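Local atomic coordinates of LPXTG cell wall surface protein (Streptococcus gordonii, PDB entry 4IGB), a protein that is anchored to the streptococcal cell wall and probably acts as an adhesin, its two N-terminal domains (N1 and N2) forming the piece described here. Residues Q45-F50 / E70-K75; D106-F111 / E179-D184; Y286-D291 / K324-A329; A315-P320 / I389-K394. One frame throughout, in Å; residues are numbered along the deposited sequence.

Contact 1 of 4, residues Q45-F50 / E70-K75; sequences QSVDQF and ENFTLK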
loop_
_atom_site.group_PDB
_atom_site.type_symbol
_atom_site.label_atom_id
_atom_site.label_comp_id
_atom_site.label_asym_id
_atom_site.label_seq_id
_atom_site.Cartn_x
_atom_site.Cartn_y
_atom_site.Cartn_z
ATOM N N GLN B 45 20.141 1.406 21.065
ATOM C CA GLN B 45 20.398 0.574 22.240
ATOM C C GLN B 45 19.187 0.524 23.160
ATOM O O GLN B 45 19.135 -0.276 24.090
ATOM C CB GLN B 45 21.615 1.073 23.022
ATOM C CG GLN B 45 22.932 0.815 22.335
ATOM C CD GLN B 45 24.066 1.569 23.005
ATOM O OE1 GLN B 45 25.065 1.892 22.369
ATOM N NE2 GLN B 45 23.909 1.862 24.286
ATOM N N SER B 46 18.216 1.382 22.888
ATOM C CA SER B 46 17.007 1.458 23.693
ATOM C C SER B 46 16.138 0.231 23.440
ATOM O O SER B 46 15.298 -0.127 24.261
ATOM C CB SER B 46 16.211 2.720 23.333
ATOM O OG SER B 46 17.000 3.892 23.484
ATOM N N VAL B 47 16.344 -0.408 22.298
ATOM C CA VAL B 47 15.452 -1.479 21.883
ATOM C C VAL B 47 15.897 -2.846 22.403
ATOM O O VAL B 47 17.049 -3.241 22.248
ATOM C CB VAL B 47 15.320 -1.547 20.355
ATOM C CG1 VAL B 47 14.507 -2.767 19.955
ATOM C CG2 VAL B 47 14.661 -0.291 19.824
ATOM N N ASP B 48 14.971 -3.544 23.048
ATOM C CA ASP B 48 15.166 -4.927 23.460
ATOM C C ASP B 48 14.441 -5.817 22.458
ATOM O O ASP B 48 13.213 -5.834 22.409
ATOM C CB ASP B 48 14.577 -5.118 24.856
ATOM C CG ASP B 48 14.886 -6.474 25.444
ATOM O OD1 ASP B 48 15.915 -7.071 25.098
ATOM O OD2 ASP B 48 14.091 -6.946 26.273
ATOM N N GLN B 49 15.210 -6.540 21.653
ATOM C CA GLN B 49 14.647 -7.433 20.650
ATOM C C GLN B 49 14.872 -8.884 21.050
ATOM O O GLN B 49 15.972 -9.262 21.448
ATOM C CB GLN B 49 15.273 -7.160 19.280
ATOM C CG GLN B 49 14.847 -8.127 18.188
ATOM C CD GLN B 49 15.646 -7.952 16.912
ATOM O OE1 GLN B 49 16.533 -7.104 16.834
ATOM N NE2 GLN B 49 15.337 -8.756 15.902
ATOM N N PHE B 50 13.825 -9.695 20.947
ATOM C CA PHE B 50 13.927 -11.108 21.289
ATOM C C PHE B 50 12.821 -11.934 20.641
ATOM O O PHE B 50 11.724 -11.437 20.387
ATOM C CB PHE B 50 13.913 -11.299 22.807
ATOM C CG PHE B 50 12.719 -10.694 23.486
ATOM C CD1 PHE B 50 11.549 -11.417 23.635
ATOM C CD2 PHE B 50 12.770 -9.403 23.982
ATOM C CE1 PHE B 50 10.451 -10.862 24.261
ATOM C CE2 PHE B 50 11.675 -8.844 24.610
ATOM C CZ PHE B 50 10.515 -9.574 24.749
ATOM N N GLU B 70 8.454 -12.360 16.767
ATOM C CA GLU B 70 9.625 -11.550 17.050
ATOM C C GLU B 70 9.135 -10.291 17.726
ATOM O O GLU B 70 8.325 -9.543 17.165
ATOM C CB GLU B 70 10.419 -11.244 15.780
ATOM C CG GLU B 70 11.802 -10.606 16.061
ATOM C CD GLU B 70 12.826 -11.589 16.602
ATOM O OE1 GLU B 70 12.569 -12.812 16.597
ATOM O OE2 GLU B 70 13.908 -11.136 17.030
ATOM N N ASN B 71 9.622 -10.066 18.942
ATOM C CA ASN B 71 9.097 -9.011 19.799
ATOM C C ASN B 71 10.087 -7.896 20.034
ATOM O O ASN B 71 11.287 -8.139 20.142
ATOM C CB ASN B 71 8.681 -9.568 21.162
ATOM C CG ASN B 71 7.718 -8.656 21.881
ATOM O OD1 ASN B 71 7.794 -8.516 23.099
ATOM N ND2 ASN B 71 6.810 -8.021 21.140
ATOM N N PHE B 72 9.575 -6.676 20.154
ATOM C CA PHE B 72 10.433 -5.514 20.352
ATOM C C PHE B 72 9.897 -4.635 21.464
ATOM O O PHE B 72 8.734 -4.195 21.436
ATOM C CB PHE B 72 10.537 -4.690 19.066
ATOM C CG PHE B 72 11.138 -5.429 17.910
ATOM C CD1 PHE B 72 10.373 -6.306 17.155
ATOM C CD2 PHE B 72 12.468 -5.223 17.555
ATOM C CE1 PHE B 72 10.926 -6.965 16.065
ATOM C CE2 PHE B 72 13.027 -5.895 16.486
ATOM C CZ PHE B 72 12.254 -6.765 15.734
ATOM N N THR B 73 10.743 -4.366 22.445
ATOM C CA THR B 73 10.363 -3.459 23.515
ATOM C C THR B 73 11.392 -2.359 23.663
ATOM O O THR B 73 12.473 -2.428 23.082
ATOM C CB THR B 73 10.216 -4.206 24.856
ATOM O OG1 THR B 73 11.504 -4.640 25.304
ATOM C CG2 THR B 73 9.270 -5.421 24.703
ATOM N N LEU B 74 11.038 -1.343 24.448
ATOM C CA LEU B 74 11.886 -0.191 24.696
ATOM C C LEU B 74 12.279 -0.142 26.174
ATOM O O LEU B 74 11.423 -0.203 27.053
ATOM C CB LEU B 74 11.140 1.093 24.306
ATOM C CG LEU B 74 11.041 1.363 22.809
ATOM C CD1 LEU B 74 10.011 2.436 22.510
ATOM C CD2 LEU B 74 12.422 1.747 22.243
ATOM N N LYS B 75 13.576 -0.045 26.442
ATOM C CA LYS B 75 14.087 0.088 27.811
ATOM C C LYS B 75 13.823 1.475 28.383
ATOM O O LYS B 75 14.332 2.469 27.862
ATOM C CB LYS B 75 15.592 -0.169 27.832
ATOM C CG LYS B 75 15.981 -1.521 27.263
ATOM C CD LYS B 75 17.479 -1.599 26.989
ATOM C CE LYS B 75 17.847 -2.978 26.464
ATOM N NZ LYS B 75 19.215 -3.027 25.886
HETATM O O HOH W 1 18.581 -6.125 24.918
#
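Gln49 lies alongside Phe72 on one face of an antiparallel beta pair, the edge strand 47-53 against strand 68-75 of a six-stranded sheet in the N1 domain. CG anti to the backbone N (chi1 175°) and an extended chain carry the amide past the ring, with Gln49 CG 3.3 Å from Phe72 CE2 and the amide turned 28° from the ring plane. NE2 then reaches Glu70 OE2 at 3.0 Å, meeting the anti side of a carboxylate that stands almost perpendicular to the amide; OE1 is taken by Lys43. On the same face Val47 CG1 comes to the edge of the Phe72 ring, and CG2 touches Leu74. The other face carries Phe50, whose ring takes Asn71 CB over its face, 4.2 Å from the centroid, and stacks on His162. Asn71 ND2 bonds to Glu137, while Asp48 OD2 bonds to Tyr164. Strand 135-142 flanks 68-75 on its other side, and strand 84-100 packs against Val47, Phe72 and Leu74. At the 46/75 end of the pairing Lys75 N donates a nearly straight bond to Ser46 O, 2.8 Å. One water donates to Asp48 OD1 and accepts a weak bond from Lys75 NZ, with 3.3 Å between NZ and the water oxygen.

Contact 2 of 4, residues D106-F111 / E179-D184; sequences DAYLNF and EIRYAD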
loop_
_atom_site.group_PDB
_atom_site.type_symbol
_atom_site.label_atom_id
_atom_site.label_comp_id
_atom_site.label_asym_id
_atom_site.label_seq_id
_atom_site.Cartn_x
_atom_site.Cartn_y
_atom_site.Cartn_z
ATOM N N ASP B 106 10.350 -5.285 -2.135
ATOM C CA ASP B 106 10.752 -5.264 -0.726
ATOM C C ASP B 106 9.952 -4.235 0.062
ATOM O O ASP B 106 9.451 -3.267 -0.506
ATOM C CB ASP B 106 12.243 -4.938 -0.571
ATOM C CG ASP B 106 13.134 -5.880 -1.351
ATOM O OD1 ASP B 106 12.851 -7.093 -1.394
ATOM O OD2 ASP B 106 14.114 -5.393 -1.945
ATOM N N ALA B 107 9.844 -4.445 1.372
ATOM C CA ALA B 107 9.232 -3.457 2.243
ATOM C C ALA B 107 10.252 -2.898 3.224
ATOM O O ALA B 107 11.149 -3.604 3.689
ATOM C CB ALA B 107 8.065 -4.051 3.002
ATOM N N TYR B 108 10.098 -1.623 3.538
ATOM C CA TYR B 108 10.899 -0.997 4.575
ATOM C C TYR B 108 9.938 -0.427 5.597
ATOM O O TYR B 108 8.935 0.182 5.238
ATOM C CB TYR B 108 11.801 0.087 3.974
ATOM C CG TYR B 108 12.802 -0.504 3.016
ATOM C CD1 TYR B 108 14.086 -0.818 3.436
ATOM C CD2 TYR B 108 12.446 -0.802 1.709
ATOM C CE1 TYR B 108 15.005 -1.379 2.578
ATOM C CE2 TYR B 108 13.368 -1.368 0.830
ATOM C CZ TYR B 108 14.638 -1.658 1.280
ATOM O OH TYR B 108 15.554 -2.224 0.439
ATOM N N LEU B 109 10.232 -0.654 6.869
ATOM C CA LEU B 109 9.394 -0.155 7.941
ATOM C C LEU B 109 10.292 0.574 8.934
ATOM O O LEU B 109 11.072 -0.041 9.659
ATOM C CB LEU B 109 8.647 -1.305 8.629
ATOM C CG LEU B 109 7.497 -0.890 9.541
ATOM C CD1 LEU B 109 6.432 -0.228 8.710
ATOM C CD2 LEU B 109 6.928 -2.096 10.298
ATOM N N ASN B 110 10.192 1.895 8.941
ATOM C CA ASN B 110 11.012 2.698 9.829
ATOM C C ASN B 110 10.197 3.347 10.943
ATOM O O ASN B 110 9.206 4.052 10.691
ATOM C CB ASN B 110 11.800 3.749 9.035
ATOM C CG ASN B 110 12.924 4.356 9.857
ATOM O OD1 ASN B 110 13.905 3.682 10.169
ATOM N ND2 ASN B 110 12.769 5.610 10.247
ATOM N N PHE B 111 10.593 3.072 12.178
ATOM C CA PHE B 111 10.052 3.788 13.318
ATOM C C PHE B 111 10.830 5.077 13.453
ATOM O O PHE B 111 11.974 5.082 13.892
ATOM C CB PHE B 111 10.116 2.947 14.601
ATOM C CG PHE B 111 9.100 1.854 14.639
ATOM C CD1 PHE B 111 9.289 0.687 13.905
ATOM C CD2 PHE B 111 7.924 2.005 15.366
ATOM C CE1 PHE B 111 8.339 -0.321 13.913
ATOM C CE2 PHE B 111 6.956 0.993 15.373
ATOM C CZ PHE B 111 7.177 -0.169 14.649
ATOM N N GLU B 179 7.248 1.629 3.339
ATOM C CA GLU B 179 7.548 1.871 1.939
ATOM C C GLU B 179 7.772 0.549 1.245
ATOM O O GLU B 179 8.416 -0.344 1.794
ATOM C CB GLU B 179 8.798 2.753 1.789
ATOM C CG GLU B 179 9.142 3.069 0.337
ATOM C CD GLU B 179 10.523 3.699 0.171
ATOM O OE1 GLU B 179 10.998 4.379 1.089
ATOM O OE2 GLU B 179 11.147 3.502 -0.885
ATOM N N ILE B 180 7.230 0.429 0.038
ATOM C CA ILE B 180 7.501 -0.714 -0.824
ATOM C C ILE B 180 8.356 -0.244 -1.997
ATOM O O ILE B 180 8.233 0.890 -2.446
ATOM C CB ILE B 180 6.213 -1.372 -1.333
ATOM C CG1 ILE B 180 5.238 -0.320 -1.889
ATOM C CG2 ILE B 180 5.564 -2.137 -0.198
ATOM C CD1 ILE B 180 3.966 -0.926 -2.546
ATOM N N ARG B 181 9.210 -1.131 -2.498
ATOM C CA ARG B 181 10.281 -0.743 -3.407
ATOM C C ARG B 181 10.630 -1.937 -4.282
ATOM O O ARG B 181 10.777 -3.043 -3.771
ATOM C CB ARG B 181 11.497 -0.385 -2.540
ATOM C CG ARG B 181 12.472 0.575 -3.122
ATOM C CD ARG B 181 13.658 0.780 -2.164
ATOM N NE ARG B 181 13.367 1.663 -1.031
ATOM C CZ ARG B 181 14.233 1.902 -0.047
ATOM N NH1 ARG B 181 15.432 1.320 -0.056
ATOM N NH2 ARG B 181 13.913 2.713 0.946
ATOM N N TYR B 182 10.762 -1.740 -5.593
ATOM C CA TYR B 182 11.335 -2.795 -6.413
ATOM C C TYR B 182 12.807 -3.049 -6.020
ATOM O O TYR B 182 13.630 -2.127 -5.966
ATOM C CB TYR B 182 11.241 -2.454 -7.906
ATOM C CG TYR B 182 9.833 -2.428 -8.474
ATOM C CD1 TYR B 182 8.943 -3.460 -8.230
ATOM C CD2 TYR B 182 9.395 -1.351 -9.243
ATOM C CE1 TYR B 182 7.651 -3.431 -8.751
ATOM C CE2 TYR B 182 8.114 -1.307 -9.766
ATOM C CZ TYR B 182 7.238 -2.356 -9.519
ATOM O OH TYR B 182 5.950 -2.326 -10.039
ATOM N N ALA B 183 13.143 -4.309 -5.799
ATOM C CA ALA B 183 14.502 -4.668 -5.440
ATOM C C ALA B 183 15.473 -4.333 -6.565
ATOM O O ALA B 183 16.622 -4.000 -6.305
ATOM C CB ALA B 183 14.587 -6.145 -5.088
ATOM N N ASP B 184 15.023 -4.416 -7.817
ATOM C CA ASP B 184 15.946 -4.211 -8.938
ATOM C C ASP B 184 16.379 -2.747 -9.126
ATOM O O ASP B 184 17.294 -2.456 -9.907
ATOM C CB ASP B 184 15.407 -4.810 -10.249
ATOM C CG ASP B 184 14.173 -4.097 -10.772
ATOM O OD1 ASP B 184 13.800 -3.037 -10.227
ATOM O OD2 ASP B 184 13.575 -4.599 -11.749
#
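Arg181 lays its guanidinium flat over the Tyr108 ring, centres 3.7 Å apart and planes 16° from parallel, a cation-pi stack on one face of an antiparallel strand pair. The overlap is shifted toward the CD2-CE2 side of the ring: NH1 sits over the rim, 3.4 Å from Tyr108 CZ, while CZ of the arginine lies 3.5 Å from Tyr108 CE2. A bend at chi3 (-77°) turns NE out of the line of the chain. Glu179, two residues earlier on the same strand, fixes the rotation of the group. Its OE2 accepts from Arg181 NE at 2.9 Å, lying in the guanidinium plane although the donor comes from above the carboxylate plane; the second bond, NH2 to OE1, is weak. One edge of the cation is thus paired with an acid while a face rests on the ring. Backbone bonds in both directions join Asp106 to Arg181 and Tyr108 to Glu179. Asp106 OD2 touches Ala183 CB at 3.3 Å, and its OD1 accepts from Asn96 N. On the reverse face Ala107 and Ile180 are buried. Strand 103-118 runs between 84-100 and 170-182 in the large antiparallel sheet of the N1 domain, with 268-274 beyond 170-182.

Contact 3 of 4, residues Y286-D291 / K324-A329; sequences YIEKID and KDILAA. With SO4 (sulfate ion), chain J.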
loop_
_atom_site.group_PDB
_atom_site.type_symbol
_atom_site.label_atom_id
_atom_site.label_comp_id
_atom_site.label_asym_id
_atom_site.label_seq_id
_atom_site.Cartn_x
_atom_site.Cartn_y
_atom_site.Cartn_z
ATOM N N TYR B 286 -0.345 -3.553 1.552
ATOM C CA TYR B 286 -1.076 -4.048 0.397
ATOM C C TYR B 286 -0.800 -3.217 -0.852
ATOM O O TYR B 286 -0.248 -2.110 -0.781
ATOM C CB TYR B 286 -2.575 -3.989 0.661
ATOM C CG TYR B 286 -3.056 -4.594 1.962
ATOM C CD1 TYR B 286 -3.674 -5.843 1.983
ATOM C CD2 TYR B 286 -2.935 -3.904 3.165
ATOM C CE1 TYR B 286 -4.131 -6.400 3.171
ATOM C CE2 TYR B 286 -3.404 -4.455 4.362
ATOM C CZ TYR B 286 -3.991 -5.704 4.353
ATOM O OH TYR B 286 -4.451 -6.243 5.535
ATOM N N ILE B 287 -1.199 -3.767 -1.992
ATOM C CA ILE B 287 -1.457 -2.979 -3.179
ATOM C C ILE B 287 -2.715 -3.517 -3.833
ATOM O O ILE B 287 -3.112 -4.674 -3.618
ATOM C CB ILE B 287 -0.319 -3.050 -4.229
ATOM C CG1 ILE B 287 -0.079 -4.498 -4.660
ATOM C CG2 ILE B 287 0.955 -2.399 -3.709
ATOM C CD1 ILE B 287 0.835 -4.630 -5.875
ATOM N N GLU B 288 -3.335 -2.674 -4.645
ATOM C CA GLU B 288 -4.487 -3.092 -5.423
ATOM C C GLU B 288 -4.020 -3.947 -6.589
ATOM O O GLU B 288 -2.837 -3.950 -6.923
ATOM C CB GLU B 288 -5.268 -1.861 -5.878
ATOM C CG GLU B 288 -5.818 -1.087 -4.684
ATOM C CD GLU B 288 -6.089 0.376 -4.987
ATOM O OE1 GLU B 288 -7.266 0.695 -5.253
ATOM O OE2 GLU B 288 -5.127 1.202 -4.956
ATOM N N LYS B 289 -4.947 -4.688 -7.189
ATOM C CA LYS B 289 -4.614 -5.670 -8.227
ATOM C C LYS B 289 -4.964 -5.217 -9.629
ATOM O O LYS B 289 -6.112 -4.875 -9.906
ATOM C CB LYS B 289 -5.363 -6.985 -7.978
ATOM C CG LYS B 289 -4.665 -7.977 -7.070
ATOM C CD LYS B 289 -5.360 -9.339 -7.128
ATOM C CE LYS B 289 -4.949 -10.216 -5.958
ATOM N NZ LYS B 289 -5.767 -11.468 -5.881
ATOM N N ILE B 290 -3.982 -5.225 -10.520
ATOM C CA ILE B 290 -4.275 -5.122 -11.947
ATOM C C ILE B 290 -3.720 -6.393 -12.548
ATOM O O ILE B 290 -2.563 -6.457 -12.947
ATOM C CB ILE B 290 -3.668 -3.854 -12.620
ATOM C CG1 ILE B 290 -4.335 -2.587 -12.078
ATOM C CG2 ILE B 290 -3.859 -3.896 -14.149
ATOM C CD1 ILE B 290 -3.701 -1.290 -12.574
ATOM N N ASP B 291 -4.557 -7.421 -12.579
ATOM C CA ASP B 291 -4.093 -8.762 -12.878
ATOM C C ASP B 291 -5.212 -9.543 -13.562
ATOM O O ASP B 291 -6.286 -9.723 -12.995
ATOM C CB ASP B 291 -3.647 -9.436 -11.579
ATOM C CG ASP B 291 -3.431 -10.936 -11.725
ATOM O OD1 ASP B 291 -3.171 -11.408 -12.851
ATOM O OD2 ASP B 291 -3.514 -11.650 -10.699
ATOM N N LYS B 324 -13.298 -4.442 -5.427
ATOM C CA LYS B 324 -12.747 -5.796 -5.373
ATOM C C LYS B 324 -11.235 -5.772 -5.593
ATOM O O LYS B 324 -10.473 -6.034 -4.669
ATOM C CB LYS B 324 -13.428 -6.687 -6.421
ATOM C CG LYS B 324 -12.858 -8.095 -6.545
ATOM C CD LYS B 324 -13.461 -8.821 -7.763
ATOM C CE LYS B 324 -12.947 -10.250 -7.907
ATOM N NZ LYS B 324 -11.486 -10.295 -8.195
ATOM N N ASP B 325 -10.813 -5.462 -6.819
ATOM C CA ASP B 325 -9.397 -5.363 -7.163
ATOM C C ASP B 325 -8.816 -4.016 -6.761
ATOM O O ASP B 325 -7.667 -3.939 -6.335
ATOM C CB ASP B 325 -9.212 -5.531 -8.664
ATOM C CG ASP B 325 -9.724 -6.861 -9.162
ATOM O OD1 ASP B 325 -9.485 -7.867 -8.468
ATOM O OD2 ASP B 325 -10.358 -6.895 -10.236
ATOM N N ILE B 326 -9.607 -2.964 -6.951
ATOM C CA ILE B 326 -9.244 -1.597 -6.562
ATOM C C ILE B 326 -10.288 -1.075 -5.577
ATOM O O ILE B 326 -11.424 -1.567 -5.552
ATOM C CB ILE B 326 -9.163 -0.651 -7.780
ATOM C CG1 ILE B 326 -10.469 -0.714 -8.583
ATOM C CG2 ILE B 326 -7.970 -1.029 -8.672
ATOM C CD1 ILE B 326 -10.533 0.248 -9.759
ATOM N N LEU B 327 -9.910 -0.076 -4.779
ATOM C CA LEU B 327 -10.726 0.353 -3.646
ATOM C C LEU B 327 -12.073 0.947 -4.042
ATOM O O LEU B 327 -13.036 0.881 -3.270
ATOM C CB LEU B 327 -9.970 1.365 -2.786
ATOM C CG LEU B 327 -8.691 0.868 -2.116
ATOM C CD1 LEU B 327 -8.027 2.016 -1.391
ATOM C CD2 LEU B 327 -8.991 -0.276 -1.155
ATOM N N ALA B 328 -12.139 1.546 -5.228
ATOM C CA ALA B 328 -13.376 2.173 -5.690
ATOM C C ALA B 328 -13.313 2.452 -7.175
ATOM O O ALA B 328 -12.243 2.363 -7.789
ATOM C CB ALA B 328 -13.641 3.455 -4.931
ATOM N N ALA B 329 -14.463 2.803 -7.741
ATOM C CA ALA B 329 -14.560 3.065 -9.162
ATOM C C ALA B 329 -13.557 4.138 -9.555
ATOM O O ALA B 329 -13.389 5.127 -8.853
ATOM C CB ALA B 329 -15.988 3.478 -9.536
HETATM S S SO4 J . -6.678 -9.092 5.317
HETATM O O1 SO4 J . -8.032 -8.762 5.753
HETATM O O2 SO4 J . -5.731 -8.200 5.965
HETATM O O3 SO4 J . -6.600 -8.944 3.865
HETATM O O4 SO4 J . -6.351 -10.464 5.710
#
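Glu288 reaches across to the loop 324-329 and accepts a hydrogen bond from Leu327 N, with OE1 2.8 Å from the nitrogen and met on its anti side, only 16° out of the carboxylate plane. This is the close-packed half. The same oxygen rests 3.4 Å from Leu327 CG and 3.3 Å from Ile326 CA, and Glu288 CB lies 3.2 Å from Asp325 O. OE2 pairs with Arg263, so the buried carboxylate is met by both a charge and a backbone N-H. Next to it, Lys289 N donates to Asp325 O at 2.9 Å, from well off the carbonyl plane. Beyond that bond the packing thins out. The Lys289 chain leads away from the loop, and both it and Lys324 form salt bridges with Asp27; Lys324 NZ also bridges to Asp325 OD1, 3.2 Å away. The contact joins the end of strand 280-287 in N1 to the N2 loop between strands 310-317 and 333-338, with strand 261-264 against Leu327 and strand 420-423 against Glu288 and Ile326.

Contact 4 of 4, residues A315-P320 / I389-K394; sequences ATFKVP and IIITYK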
loop_
_atom_site.group_PDB
_atom_site.type_symbol
_atom_site.label_atom_id
_atom_site.label_comp_id
_atom_site.label_asym_id
_atom_site.label_seq_id
_atom_site.Cartn_x
_atom_site.Cartn_y
_atom_site.Cartn_z
ATOM N N ALA B 315 -2.821 -4.477 -28.012
ATOM C CA ALA B 315 -2.758 -4.470 -26.560
ATOM C C ALA B 315 -4.114 -4.772 -25.954
ATOM O O ALA B 315 -5.120 -4.138 -26.284
ATOM C CB ALA B 315 -2.238 -3.135 -26.053
ATOM N N THR B 316 -4.128 -5.738 -25.049
ATOM C CA THR B 316 -5.356 -6.133 -24.378
ATOM C C THR B 316 -5.301 -5.749 -22.910
ATOM O O THR B 316 -4.427 -6.203 -22.172
ATOM C CB THR B 316 -5.538 -7.629 -24.493
ATOM O OG1 THR B 316 -5.547 -7.979 -25.882
ATOM C CG2 THR B 316 -6.835 -8.072 -23.813
ATOM N N PHE B 317 -6.233 -4.907 -22.484
ATOM C CA PHE B 317 -6.189 -4.387 -21.120
ATOM C C PHE B 317 -7.303 -4.983 -20.279
ATOM O O PHE B 317 -8.476 -4.786 -20.575
ATOM C CB PHE B 317 -6.300 -2.854 -21.131
ATOM C CG PHE B 317 -5.221 -2.177 -21.939
ATOM C CD1 PHE B 317 -4.047 -1.767 -21.340
ATOM C CD2 PHE B 317 -5.383 -1.964 -23.298
ATOM C CE1 PHE B 317 -3.035 -1.156 -22.082
ATOM C CE2 PHE B 317 -4.380 -1.345 -24.047
ATOM C CZ PHE B 317 -3.205 -0.944 -23.434
ATOM N N LYS B 318 -6.941 -5.699 -19.219
ATOM C CA LYS B 318 -7.954 -6.165 -18.278
ATOM C C LYS B 318 -8.289 -5.032 -17.321
ATOM O O LYS B 318 -7.393 -4.375 -16.785
ATOM C CB LYS B 318 -7.481 -7.413 -17.518
ATOM C CG LYS B 318 -8.474 -7.965 -16.472
ATOM C CD LYS B 318 -8.513 -7.089 -15.221
ATOM C CE LYS B 318 -8.369 -7.869 -13.923
ATOM N NZ LYS B 318 -9.239 -9.073 -13.772
ATOM N N VAL B 319 -9.583 -4.816 -17.105
ATOM C CA VAL B 319 -10.057 -3.752 -16.247
ATOM C C VAL B 319 -10.320 -4.246 -14.820
ATOM O O VAL B 319 -11.100 -5.169 -14.613
ATOM C CB VAL B 319 -11.356 -3.144 -16.825
ATOM C CG1 VAL B 319 -11.887 -2.067 -15.912
ATOM C CG2 VAL B 319 -11.122 -2.608 -18.242
ATOM N N PRO B 320 -9.681 -3.611 -13.822
ATOM C CA PRO B 320 -9.872 -3.992 -12.417
ATOM C C PRO B 320 -11.305 -3.770 -11.954
ATOM O O PRO B 320 -11.918 -2.772 -12.316
ATOM C CB PRO B 320 -8.951 -3.027 -11.654
ATOM C CG PRO B 320 -8.102 -2.397 -12.662
ATOM C CD PRO B 320 -8.830 -2.421 -13.957
ATOM N N ILE B 389 -10.350 -4.113 -22.674
ATOM C CA ILE B 389 -10.288 -3.105 -23.722
ATOM C C ILE B 389 -9.114 -3.468 -24.602
ATOM O O ILE B 389 -8.044 -3.771 -24.097
ATOM C CB ILE B 389 -10.103 -1.707 -23.130
ATOM C CG1 ILE B 389 -11.286 -1.393 -22.207
ATOM C CG2 ILE B 389 -9.900 -0.671 -24.240
ATOM C CD1 ILE B 389 -11.179 -0.072 -21.476
ATOM N N ILE B 390 -9.328 -3.473 -25.914
ATOM C CA ILE B 390 -8.309 -3.917 -26.854
ATOM C C ILE B 390 -7.948 -2.761 -27.757
ATOM O O ILE B 390 -8.809 -2.222 -28.453
ATOM C CB ILE B 390 -8.827 -5.039 -27.774
ATOM C CG1 ILE B 390 -9.649 -6.065 -26.990
ATOM C CG2 ILE B 390 -7.693 -5.687 -28.538
ATOM C CD1 ILE B 390 -8.914 -6.690 -25.877
ATOM N N ILE B 391 -6.676 -2.379 -27.768
ATOM C CA ILE B 391 -6.261 -1.276 -28.623
ATOM C C ILE B 391 -5.268 -1.776 -29.642
ATOM O O ILE B 391 -4.256 -2.389 -29.290
ATOM C CB ILE B 391 -5.622 -0.134 -27.829
ATOM C CG1 ILE B 391 -6.564 0.337 -26.725
ATOM C CG2 ILE B 391 -5.212 0.993 -28.764
ATOM C CD1 ILE B 391 -5.978 1.409 -25.874
ATOM N N THR B 392 -5.559 -1.511 -30.910
ATOM C CA THR B 392 -4.668 -1.925 -31.979
ATOM C C THR B 392 -4.007 -0.706 -32.623
ATOM O O THR B 392 -4.687 0.148 -33.174
ATOM C CB THR B 392 -5.441 -2.755 -33.018
ATOM O OG1 THR B 392 -6.079 -3.841 -32.339
ATOM C CG2 THR B 392 -4.498 -3.311 -34.069
ATOM N N TYR B 393 -2.682 -0.633 -32.538
ATOM C CA TYR B 393 -1.936 0.509 -33.057
ATOM C C TYR B 393 -1.232 0.153 -34.351
ATOM O O TYR B 393 -0.415 -0.771 -34.393
ATOM C CB TYR B 393 -0.862 0.954 -32.065
ATOM C CG TYR B 393 -1.323 1.193 -30.637
ATOM C CD1 TYR B 393 -1.644 2.469 -30.196
ATOM C CD2 TYR B 393 -1.381 0.149 -29.717
ATOM C CE1 TYR B 393 -2.020 2.697 -28.885
ATOM C CE2 TYR B 393 -1.761 0.374 -28.397
ATOM C CZ TYR B 393 -2.079 1.646 -27.991
ATOM O OH TYR B 393 -2.457 1.881 -26.685
ATOM N N LYS B 394 -1.534 0.892 -35.406
ATOM C CA LYS B 394 -0.832 0.728 -36.662
ATOM C C LYS B 394 0.327 1.718 -36.726
ATOM O O LYS B 394 0.130 2.924 -36.570
ATOM C CB LYS B 394 -1.787 0.968 -37.838
ATOM C CG LYS B 394 -2.846 -0.111 -38.022
ATOM C CD LYS B 394 -3.744 0.202 -39.222
ATOM C CE LYS B 394 -4.713 -0.937 -39.517
ATOM N NZ LYS B 394 -5.651 -0.610 -40.631
#
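Phe317 and Ile391 meet on the buried face of an antiparallel strand pair, 315-317 with 389-394, in the N2 domain, a beta-sheet domain of the adhesin clan. Following the phenylalanine outward, CB lies 3.6 Å from Ile389 O, with Ile389 CB farther off, and CG is also nearest that oxygen. Chi1 of -58° sets CG beside the backbone N, anti to the carbonyl carbon; CD2 approaches Ile389 O at 3.3 Å, the oxygen lying in the ring plane at its edge. CE2 comes next and meets Ile391 CD1 at 3.7 Å and CG1 only slightly farther off. CZ, at the tip, is 4.4 Å from Tyr393 OH. Ala315 CB touches the edge of the Tyr393 ring, and Val319 CG2 adds an apolar contact to Ile389 CD1. Met335 of strand 333-338 packs on Phe317, Ile389 and Ile391, while Val413 and Leu415 of strand 409-417 also cover the phenylalanine, so this face looks into the domain core. Four backbone bonds hold the strands, pairing Ala315 with Ile391 and Phe317 with Ile389. On the reverse, partly exposed face Thr316 and Ile390 lie side by side; a bent chi2 of -58° brings Ile390 CD1 to 3.2 Å from Thr316 CG2, tighter than a usual carbon contact.

Contacts 1, 2 and 4 are antiparallel strand pairings, whereas contact 3 joins a strand end to a loop. Contacts 1 and 2 belong to two different sheets of N1, their centres about 21 Å apart; contact 2 has a buried apolar face and a charged, partly exposed one, while contact 1 mixes aromatic and polar side chains on both faces. Contact 4, within N2, is mostly buried and its side chains meet almost entirely through hydrocarbon. Contact 3, also mostly buried, relies instead on a carboxylate and backbone bonds at the junction of the domains. It touches both neighbours: Ile287 CG2 packs on Ile180 CD1 of contact 2 at 3.5 Å, and Ile326 CG2 on Pro320 CB of contact 4 at 3.7 Å.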